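Local coordinates for protein cycloalternan-forming enzyme (Listeria monocytogenes serovar 1/2a, PDB 5F7U) that belongs to glycoside hydrolase family 31, combining a mutarotase-like domain and a TIM barrel with a C-terminal family 6 carbohydrate-binding module, at residues A[940-945]-A[1056-1061]; A[991-996]-A[1029-1034]. The protein carries 1 engineered substitution. One frame throughout, in Å; residues are numbered along the deposited sequence.

Interaction 1: residues A[940-945]-A[1056-1061]. With MG (magnesium ion), chain G; GLC (alpha-D-glucopyranose), chain B.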
loop_
_atom_site.group_PDB
_atom_site.type_symbol
_atom_site.label_atom_id
_atom_site.label_comp_id
_atom_site.label_asym_id
_atom_site.label_seq_id
_atom_site.Cartn_x
_atom_site.Cartn_y
_atom_site.Cartn_z
ATOM N N PRO A 940 35.825 -4.246 4.179
ATOM C CA PRO A 940 36.343 -5.433 3.511
ATOM C C PRO A 940 35.243 -6.283 2.874
ATOM O O PRO A 940 34.076 -6.230 3.307
ATOM C CB PRO A 940 36.981 -6.238 4.653
ATOM C CG PRO A 940 37.290 -5.223 5.706
ATOM C CD PRO A 940 36.165 -4.238 5.615
ATOM N N TYR A 941 35.630 -7.018 1.829
ATOM C CA TYR A 941 34.840 -8.116 1.282
ATOM C C TYR A 941 35.303 -9.382 2.002
ATOM O O TYR A 941 36.423 -9.858 1.780
ATOM C CB TYR A 941 35.107 -8.248 -0.227
ATOM C CG TYR A 941 34.545 -7.106 -1.040
ATOM C CD1 TYR A 941 35.227 -5.883 -1.154
ATOM C CD2 TYR A 941 33.305 -7.243 -1.677
ATOM C CE1 TYR A 941 34.691 -4.828 -1.892
ATOM C CE2 TYR A 941 32.774 -6.214 -2.433
ATOM C CZ TYR A 941 33.455 -5.002 -2.517
ATOM O OH TYR A 941 32.895 -3.984 -3.273
ATOM N N GLU A 942 34.448 -9.918 2.867
ATOM C CA GLU A 942 34.842 -11.044 3.721
ATOM C C GLU A 942 34.917 -12.333 2.917
ATOM O O GLU A 942 33.980 -12.673 2.158
ATOM C CB GLU A 942 33.879 -11.199 4.913
ATOM C CG GLU A 942 33.903 -10.028 5.892
ATOM C CD GLU A 942 35.262 -9.792 6.538
ATOM O OE1 GLU A 942 36.105 -10.735 6.623
ATOM O OE2 GLU A 942 35.480 -8.641 7.001
ATOM N N ALA A 943 36.036 -13.051 3.068
ATOM C CA ALA A 943 36.219 -14.304 2.349
ATOM C C ALA A 943 35.146 -15.333 2.720
ATOM O O ALA A 943 34.700 -16.106 1.871
ATOM C CB ALA A 943 37.621 -14.860 2.578
ATOM N N GLU A 944 34.717 -15.307 3.985
ATOM C CA GLU A 944 33.711 -16.243 4.500
ATOM C C GLU A 944 32.313 -16.017 3.879
ATOM O O GLU A 944 31.440 -16.900 3.962
ATOM C CB GLU A 944 33.670 -16.201 6.041
ATOM C CG GLU A 944 33.351 -14.843 6.659
ATOM C CD GLU A 944 34.567 -13.983 7.037
ATOM O OE1 GLU A 944 35.650 -14.007 6.405
ATOM O OE2 GLU A 944 34.422 -13.213 7.995
ATOM N N PHE A 945 32.121 -14.846 3.262
ATOM C CA PHE A 945 30.876 -14.537 2.530
ATOM C C PHE A 945 30.993 -14.788 1.028
ATOM O O PHE A 945 30.011 -14.617 0.275
ATOM C CB PHE A 945 30.397 -13.096 2.775
ATOM C CG PHE A 945 30.183 -12.726 4.223
ATOM C CD1 PHE A 945 29.859 -13.683 5.205
ATOM C CD2 PHE A 945 30.273 -11.386 4.606
ATOM C CE1 PHE A 945 29.663 -13.304 6.543
ATOM C CE2 PHE A 945 30.067 -10.998 5.934
ATOM C CZ PHE A 945 29.759 -11.960 6.906
ATOM N N PHE A 1056 42.337 -17.376 4.918
ATOM C CA PHE A 1056 42.036 -16.226 4.052
ATOM C C PHE A 1056 40.919 -15.401 4.703
ATOM O O PHE A 1056 39.773 -15.833 4.762
ATOM C CB PHE A 1056 41.682 -16.779 2.661
ATOM C CG PHE A 1056 41.435 -15.738 1.580
ATOM C CD1 PHE A 1056 41.785 -14.387 1.721
ATOM C CD2 PHE A 1056 40.881 -16.160 0.368
ATOM C CE1 PHE A 1056 41.542 -13.476 0.678
ATOM C CE2 PHE A 1056 40.637 -15.265 -0.669
ATOM C CZ PHE A 1056 40.983 -13.921 -0.524
ATOM N N ASP A 1057 41.278 -14.229 5.225
ATOM C CA ASP A 1057 40.344 -13.403 5.998
ATOM C C ASP A 1057 39.372 -12.583 5.134
ATOM O O ASP A 1057 38.154 -12.685 5.275
ATOM C CB ASP A 1057 41.106 -12.462 6.941
ATOM C CG ASP A 1057 40.179 -11.706 7.893
ATOM O OD1 ASP A 1057 38.982 -12.088 8.052
ATOM O OD2 ASP A 1057 40.666 -10.720 8.474
ATOM N N HIS A 1058 39.928 -11.755 4.266
ATOM C CA HIS A 1058 39.147 -10.771 3.503
ATOM C C HIS A 1058 39.999 -10.150 2.415
ATOM O O HIS A 1058 41.213 -10.329 2.407
ATOM C CB HIS A 1058 38.582 -9.656 4.425
ATOM C CG HIS A 1058 39.602 -8.682 4.964
ATOM N ND1 HIS A 1058 39.589 -8.259 6.277
ATOM C CD2 HIS A 1058 40.610 -8.001 4.368
ATOM C CE1 HIS A 1058 40.549 -7.370 6.469
ATOM N NE2 HIS A 1058 41.189 -7.198 5.327
ATOM N N VAL A 1059 39.338 -9.424 1.513
ATOM C CA VAL A 1059 40.022 -8.477 0.628
ATOM C C VAL A 1059 39.491 -7.058 0.838
ATOM O O VAL A 1059 38.314 -6.866 1.178
ATOM C CB VAL A 1059 39.989 -8.886 -0.877
ATOM C CG1 VAL A 1059 40.634 -10.259 -1.097
ATOM C CG2 VAL A 1059 38.577 -8.864 -1.433
ATOM N N VAL A 1060 40.375 -6.072 0.658
ATOM C CA VAL A 1060 40.006 -4.656 0.685
ATOM C C VAL A 1060 40.405 -4.056 -0.655
ATOM O O VAL A 1060 41.511 -4.332 -1.151
ATOM C CB VAL A 1060 40.658 -3.911 1.889
ATOM C CG1 VAL A 1060 40.546 -2.397 1.741
ATOM C CG2 VAL A 1060 39.984 -4.347 3.188
ATOM N N ILE A 1061 39.515 -3.254 -1.249
ATOM C CA ILE A 1061 39.841 -2.526 -2.475
ATOM C C ILE A 1061 40.154 -1.085 -2.095
ATOM O O ILE A 1061 39.347 -0.429 -1.421
ATOM C CB ILE A 1061 38.687 -2.566 -3.525
ATOM C CG1 ILE A 1061 38.229 -4.013 -3.827
ATOM C CG2 ILE A 1061 39.080 -1.810 -4.806
ATOM C CD1 ILE A 1061 39.292 -4.969 -4.370
HETATM MG MG MG G . 36.874 -12.570 7.589
HETATM C C1 GLC B . 28.543 -17.531 6.114
HETATM C C2 GLC B . 29.372 -17.237 7.373
HETATM C C3 GLC B . 28.471 -16.971 8.583
HETATM C C4 GLC B . 27.458 -15.861 8.307
HETATM C C5 GLC B . 26.712 -16.180 7.012
HETATM C C6 GLC B . 25.763 -15.071 6.593
HETATM O O2 GLC B . 30.287 -18.307 7.635
HETATM O O3 GLC B . 29.268 -16.585 9.700
HETATM O O4 GLC B . 26.519 -15.761 9.392
HETATM O O5 GLC B . 27.629 -16.433 5.926
HETATM O O6 GLC B . 25.126 -15.561 5.406
#
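A magnesium ion ties 940-945 to 1056-1061. E942 gives OE1 at 2.2 Å from MG, D1057 gives OD1 at 2.2 Å, and E944 binds through both oxygens, OE1 at 2.2 Å and OE2 at a longer 2.6 Å. The backbone carbonyls of T961 and G964 complete the site. E942 and E944 both bend at chi2 to reach the ion, and CG of E944 takes the crowded position between N and C. The second D1057 oxygen, OD2, is held by R994, and OE2 of E942 by N916. OE1 of E942 and of E944 both lie close to D1057 O, acceptor against acceptor, which the cation probably makes tolerable.

Backbone bonds form a short antiparallel ladder. Strand 941-942 pairs with 1054-1062, beside the glycan pocket that E944 and F945 help form. Y941 and V1059 are a hydrogen-bonded pair. Y941 N reaches V1059 O at 2.8 Å, nearly along the C=O axis, and V1059 N returns a bond to Y941 O. E942 and H1058 are the non-hydrogen-bonded pair. Further along, A943 N donates to D1057 O at 3.1 Å, from above the carbonyl plane. D1057 and H1058 form a classic beta bulge opposite R994.

Apolar contacts are CH-pi and aliphatic. P940 CB sits over one face of the H1058 ring, 3.8 Å from its centroid, while ND1 of that ring is bonded to T961. A943 CB lies over the F1056 ring face, 14° off the normal. Y941 CB touches V1059 CG2, and its OH is bonded to D981 N.

Next in the chain after E944, F945 brings CD1 to 3.6 Å from O5 of alpha-D-glucopyranose. Three carboxylates converge on one cation, so their mutual repulsion is probably offset by the metal.

Interaction 2: residues A[991-996]-A[1029-1034]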
loop_
_atom_site.group_PDB
_atom_site.type_symbol
_atom_site.label_atom_id
_atom_site.label_comp_id
_atom_site.label_asym_id
_atom_site.label_seq_id
_atom_site.Cartn_x
_atom_site.Cartn_y
_atom_site.Cartn_z
ATOM N N MET A 991 44.269 -4.219 -4.517
ATOM C CA MET A 991 43.524 -5.189 -3.718
ATOM C C MET A 991 44.400 -5.692 -2.561
ATOM O O MET A 991 45.440 -6.323 -2.796
ATOM C CB MET A 991 43.052 -6.338 -4.615
ATOM C CG MET A 991 42.316 -7.440 -3.858
ATOM S SD MET A 991 41.648 -8.723 -4.934
ATOM C CE MET A 991 43.149 -9.467 -5.600
ATOM N N GLU A 992 44.013 -5.363 -1.321
ATOM C CA GLU A 992 44.654 -5.915 -0.130
ATOM C C GLU A 992 44.113 -7.313 0.108
ATOM O O GLU A 992 42.906 -7.509 0.100
ATOM C CB GLU A 992 44.327 -5.095 1.118
ATOM C CG GLU A 992 44.923 -3.699 1.169
ATOM C CD GLU A 992 44.689 -3.028 2.518
ATOM O OE1 GLU A 992 43.858 -3.514 3.320
ATOM O OE2 GLU A 992 45.336 -2.008 2.801
ATOM N N VAL A 993 45.012 -8.268 0.296
ATOM C CA VAL A 993 44.638 -9.654 0.612
ATOM C C VAL A 993 45.150 -9.940 2.024
ATOM O O VAL A 993 46.370 -9.968 2.248
ATOM C CB VAL A 993 45.229 -10.666 -0.417
ATOM C CG1 VAL A 993 44.892 -12.112 -0.000
ATOM C CG2 VAL A 993 44.704 -10.375 -1.830
ATOM N N ARG A 994 44.228 -10.144 2.968
ATOM C CA ARG A 994 44.576 -10.418 4.359
ATOM C C ARG A 994 44.449 -11.903 4.655
ATOM O O ARG A 994 43.399 -12.504 4.459
ATOM C CB ARG A 994 43.737 -9.576 5.340
ATOM C CG ARG A 994 44.220 -9.677 6.786
ATOM C CD ARG A 994 43.617 -8.603 7.663
ATOM N NE ARG A 994 44.268 -8.506 8.980
ATOM C CZ ARG A 994 43.732 -8.907 10.134
ATOM N NH1 ARG A 994 42.520 -9.464 10.180
ATOM N NH2 ARG A 994 44.419 -8.743 11.264
ATOM N N TYR A 995 45.537 -12.479 5.162
ATOM C CA TYR A 995 45.659 -13.928 5.244
ATOM C C TYR A 995 46.621 -14.290 6.370
ATOM O O TYR A 995 47.375 -13.440 6.866
ATOM C CB TYR A 995 46.223 -14.486 3.919
ATOM C CG TYR A 995 47.691 -14.135 3.769
ATOM C CD1 TYR A 995 48.081 -12.841 3.403
ATOM C CD2 TYR A 995 48.683 -15.068 4.076
ATOM C CE1 TYR A 995 49.423 -12.492 3.317
ATOM C CE2 TYR A 995 50.025 -14.735 3.993
ATOM C CZ TYR A 995 50.380 -13.451 3.609
ATOM O OH TYR A 995 51.712 -13.140 3.545
ATOM N N SER A 996 46.642 -15.568 6.715
ATOM C CA SER A 996 47.708 -16.093 7.555
ATOM C C SER A 996 48.337 -17.297 6.849
ATOM O O SER A 996 47.652 -18.040 6.139
ATOM C CB SER A 996 47.154 -16.468 8.926
ATOM O OG SER A 996 48.189 -16.863 9.802
ATOM N N VAL A 1029 48.921 -8.450 1.834
ATOM C CA VAL A 1029 49.702 -8.308 0.601
ATOM C C VAL A 1029 48.874 -7.443 -0.342
ATOM O O VAL A 1029 47.653 -7.595 -0.404
ATOM C CB VAL A 1029 50.023 -9.695 -0.017
ATOM C CG1 VAL A 1029 50.389 -9.613 -1.494
ATOM C CG2 VAL A 1029 51.144 -10.377 0.757
ATOM N N GLU A 1030 49.545 -6.534 -1.052
ATOM C CA GLU A 1030 48.887 -5.606 -1.965
ATOM C C GLU A 1030 49.043 -6.092 -3.397
ATOM O O GLU A 1030 50.163 -6.290 -3.878
ATOM C CB GLU A 1030 49.450 -4.189 -1.766
ATOM C CG GLU A 1030 48.986 -3.546 -0.448
ATOM C CD GLU A 1030 49.443 -2.100 -0.245
ATOM O OE1 GLU A 1030 49.952 -1.481 -1.196
ATOM O OE2 GLU A 1030 49.296 -1.576 0.886
ATOM N N VAL A 1031 47.916 -6.296 -4.072
ATOM C CA VAL A 1031 47.871 -6.879 -5.422
ATOM C C VAL A 1031 47.289 -5.832 -6.391
ATOM O O VAL A 1031 46.170 -5.345 -6.147
ATOM C CB VAL A 1031 46.988 -8.162 -5.441
ATOM C CG1 VAL A 1031 46.926 -8.779 -6.838
ATOM C CG2 VAL A 1031 47.473 -9.182 -4.407
ATOM N N PRO A 1032 48.018 -5.500 -7.490
ATOM C CA PRO A 1032 47.461 -4.579 -8.493
ATOM C C PRO A 1032 46.372 -5.256 -9.322
ATOM O O PRO A 1032 46.580 -6.372 -9.844
ATOM C CB PRO A 1032 48.674 -4.204 -9.370
ATOM C CG PRO A 1032 49.646 -5.317 -9.194
ATOM C CD PRO A 1032 49.363 -5.998 -7.875
ATOM N N VAL A 1033 45.202 -4.603 -9.401
ATOM C CA VAL A 1033 44.064 -5.115 -10.165
ATOM C C VAL A 1033 43.486 -3.993 -11.018
ATOM O O VAL A 1033 43.694 -2.807 -10.723
ATOM C CB VAL A 1033 42.947 -5.742 -9.266
ATOM C CG1 VAL A 1033 43.479 -6.912 -8.434
ATOM C CG2 VAL A 1033 42.279 -4.701 -8.373
ATOM N N THR A 1034 42.768 -4.372 -12.073
ATOM C CA THR A 1034 42.074 -3.408 -12.916
ATOM C C THR A 1034 40.602 -3.765 -12.814
ATOM O O THR A 1034 40.212 -4.908 -13.127
ATOM C CB THR A 1034 42.567 -3.487 -14.372
ATOM O OG1 THR A 1034 43.958 -3.162 -14.411
ATOM C CG2 THR A 1034 41.810 -2.508 -15.256
#
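Among the side chains that meet across this contact, Y995 has the best-held polar atom. Its OH is gripped by two hydrogen bonds, to P1018 O and N1027 ND2. Between the two strands, V1029 O is gripped by one hydrogen bond and one weaker CA-H...O contact. V993 N donates to it at 2.8 Å, nearly along the C=O axis, and E992 CA makes the weaker contact at 3.4 Å. V1029 N answers to V993 O at 3.0 Å, from above the carbonyl plane. The other hydrogen-bonded pair is M991 with V1031. M991 N reaches V1031 O at 2.7 Å with an N-H...O angle of 168°, and V1031 N returns to M991 O. The segments run antiparallel, 145° apart.

One face of the pair is apolar. M991 is extended through chi2 and then turns at chi3 (66°), so that CE meets V1033 CG1 at 3.8 Å and V1031 CG1 slightly farther off. V993 CG2 touches V1031 CG2. Y995, with CG in the crowded position between N and C, brings CE1 to 3.7 Å from V1029 CG2. F1044 of strand 1039-1045 packs on M991 and V993.

The other face carries E992 and E1030, side by side across the non-hydrogen-bonded pair. Their OE2 atoms lie 4.4 Å apart. K1062 forms a salt bridge to both, so the lysine probably offsets their repulsion. The chemistry implies a two-faced strand pair, with hydrocarbon turned into the sandwich and carboxylates turned outward.

Overall arrangement
Both contacts lie in the C-terminal carbohydrate-binding module and share one sheet. Strand 1054-1062, half of interaction 1, also pairs along its other edge with 987-996, which in turn pairs with 1027-1035 in interaction 2. Along the chain, interaction 2 is nested inside the loop closed by interaction 1. They meet directly: E992 N is 2.7 Å from V1060 O, probably hydrogen-bonded, and R994 NH1 makes a salt bridge to D1057 OD2. Interaction 1 is buried throughout and is organised by a metal beside a sugar. Interaction 2 has a largely buried apolar side, but E1030 is exposed. It relies on a longer regular ladder and a shared lysine, with no metal ligand of its own.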